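Local coordinates for protein 2-hydroxyethylphosphonate dioxygenase (Streptomyces viridochromogenes, PDB 4YAR) that uses non-heme iron and O2 to cleave 2-hydroxyethylphosphonate into hydroxymethylphosphonate and formate during biosynthesis of the antibiotic phosphinothricin tripeptide, at residues V136-G141 and T401-G406. The protein carries 1 engineered substitution. Residues are numbered along the deposited sequence; the frame is centred on the assembly and turned at random.
Sequences VNLGPG and TVLKFG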
loop_
_atom_site.group_PDB
_atom_site.type_symbol
_atom_site.label_atom_id
_atom_site.label_comp_id
_atom_site.label_asym_id
_atom_site.label_seq_id
_atom_site.Cartn_x
_atom_site.Cartn_y
_atom_site.Cartn_z
ATOM N N VAL A 136 -15.220 -4.417 1.267
ATOM C CA VAL A 136 -16.464 -4.075 0.550
ATOM C C VAL A 136 -17.357 -5.303 0.445
ATOM O O VAL A 136 -16.903 -6.399 0.126
ATOM C CB VAL A 136 -16.179 -3.424 -0.811
ATOM C CG1 VAL A 136 -15.373 -4.304 -1.724
ATOM C CG2 VAL A 136 -17.455 -2.889 -1.468
ATOM N N ASN A 137 -18.641 -5.072 0.669
ATOM C CA ASN A 137 -19.648 -6.115 0.509
ATOM C C ASN A 137 -20.048 -6.243 -0.960
ATOM O O ASN A 137 -20.571 -5.321 -1.594
ATOM C CB ASN A 137 -20.862 -5.887 1.388
ATOM C CG ASN A 137 -21.842 -7.090 1.409
ATOM O OD1 ASN A 137 -21.655 -8.149 0.739
ATOM N ND2 ASN A 137 -22.881 -6.960 2.236
ATOM N N LEU A 138 -19.805 -7.390 -1.537
ATOM C CA LEU A 138 -20.234 -7.654 -2.931
ATOM C C LEU A 138 -21.733 -8.077 -3.028
ATOM O O LEU A 138 -22.361 -8.104 -4.115
ATOM C CB LEU A 138 -19.400 -8.815 -3.515
ATOM C CG LEU A 138 -17.903 -8.617 -3.780
ATOM C CD1 LEU A 138 -17.115 -9.795 -4.376
ATOM C CD2 LEU A 138 -17.679 -7.312 -4.529
ATOM N N GLY A 139 -22.318 -8.386 -1.923
ATOM C CA GLY A 139 -23.668 -8.960 -1.910
ATOM C C GLY A 139 -23.805 -10.442 -2.287
ATOM O O GLY A 139 -22.839 -11.116 -2.447
ATOM N N PRO A 140 -25.030 -10.911 -2.546
ATOM C CA PRO A 140 -26.231 -10.094 -2.590
ATOM C C PRO A 140 -26.821 -9.759 -1.222
ATOM O O PRO A 140 -27.738 -8.911 -1.167
ATOM C CB PRO A 140 -27.249 -10.985 -3.323
ATOM C CG PRO A 140 -26.771 -12.387 -3.044
ATOM C CD PRO A 140 -25.265 -12.280 -3.049
ATOM N N GLY A 141 -26.333 -10.401 -0.175
ATOM C CA GLY A 141 -26.902 -10.267 1.178
ATOM C C GLY A 141 -26.118 -9.324 2.096
ATOM O O GLY A 141 -24.896 -9.140 1.911
ATOM N N THR A 401 -18.720 -3.780 -15.282
ATOM C CA THR A 401 -18.333 -3.142 -14.028
ATOM C C THR A 401 -17.101 -3.828 -13.522
ATOM O O THR A 401 -16.957 -5.069 -13.549
ATOM C CB THR A 401 -19.432 -3.265 -12.934
ATOM O OG1 THR A 401 -20.643 -2.767 -13.444
ATOM C CG2 THR A 401 -19.080 -2.401 -11.667
ATOM N N VAL A 402 -16.216 -3.005 -12.992
ATOM C CA VAL A 402 -15.035 -3.526 -12.404
ATOM C C VAL A 402 -14.748 -2.785 -11.107
ATOM O O VAL A 402 -14.967 -1.561 -11.035
ATOM C CB VAL A 402 -13.871 -3.468 -13.422
ATOM C CG1 VAL A 402 -13.456 -2.033 -13.722
ATOM C CG2 VAL A 402 -12.655 -4.212 -12.913
ATOM N N LEU A 403 -14.203 -3.492 -10.126
ATOM C CA LEU A 403 -13.731 -2.801 -8.891
ATOM C C LEU A 403 -12.232 -2.543 -9.046
ATOM O O LEU A 403 -11.518 -3.402 -9.562
ATOM C CB LEU A 403 -13.994 -3.688 -7.677
ATOM C CG LEU A 403 -15.423 -4.146 -7.349
ATOM C CD1 LEU A 403 -15.571 -4.703 -5.952
ATOM C CD2 LEU A 403 -16.387 -3.036 -7.583
ATOM N N LYS A 404 -11.810 -1.316 -8.697
ATOM C CA LYS A 404 -10.447 -0.883 -8.825
ATOM C C LYS A 404 -9.887 -0.620 -7.436
ATOM O O LYS A 404 -10.324 0.317 -6.719
ATOM C CB LYS A 404 -10.339 0.370 -9.655
ATOM C CG LYS A 404 -8.960 0.993 -9.641
ATOM C CD LYS A 404 -8.950 2.082 -10.688
ATOM C CE LYS A 404 -7.590 2.744 -10.797
ATOM N NZ LYS A 404 -7.292 2.850 -12.210
ATOM N N PHE A 405 -8.885 -1.368 -7.076
ATOM C CA PHE A 405 -8.195 -1.181 -5.777
ATOM C C PHE A 405 -6.798 -0.689 -6.064
ATOM O O PHE A 405 -6.169 -1.028 -7.086
ATOM C CB PHE A 405 -8.166 -2.473 -4.936
ATOM C CG PHE A 405 -9.508 -3.030 -4.578
ATOM C CD1 PHE A 405 -10.200 -2.549 -3.454
ATOM C CD2 PHE A 405 -10.122 -3.963 -5.373
ATOM C CE1 PHE A 405 -11.436 -3.086 -3.084
ATOM C CE2 PHE A 405 -11.346 -4.512 -5.005
ATOM C CZ PHE A 405 -12.015 -4.050 -3.880
ATOM N N GLY A 406 -6.209 0.016 -5.096
ATOM C CA GLY A 406 -4.896 0.470 -5.236
ATOM C C GLY A 406 -4.107 0.411 -3.954
ATOM O O GLY A 406 -4.580 0.662 -2.886
#
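Val136, Leu138, Leu403 and Phe405 meet in the apolar layer between two antiparallel beta-sheets, one containing strand 133-140 and the other strand 400-407. Leu138 CD2 lies 3.6 Å from Leu403 CD1, the shortest approach between the two segments. Val136 reaches across with CG1, which sits 4.0 Å from Phe405 CZ, at the edge of the ring and in its plane. The same methyl is 4.3 Å from Leu403 CD1, so that it touches both Phe405 and Leu403. With chi1 of 59°, Val136 holds CG1 between its backbone N and carbonyl carbon, which turns this methyl, not CG2, to Phe405 and Leu403. The segments run nearly antiparallel, at 159°, but their axes come no closer than 11.6 Å. This spacing fits layers packed face to face, and no hydrogen bond joins the two segments. The arrangement is consistent with a bicupin architecture, the contact joining a sheet of the N-terminal catalytic cupin domain to one of the C-terminal domain. Phe338 of strand 335-343 touches both Val136 and Leu403; Tyr197 stacks on the Phe405 ring. The Val136 side chain is about 8 Å from that of Ser196, which binds substrate in another structure of this protein. After Leu138, at the end of the strand, a cis peptide bond precedes Pro140. Asn137 OD1 accepts the N-H of Gly139 at 2.8 Å in an Asx turn, the donor standing well above the carbonyl plane. Its other amide atom, ND2, donates to Gly141 O at 3.0 Å and also to Leu159 O, fixing the rotation of the amide.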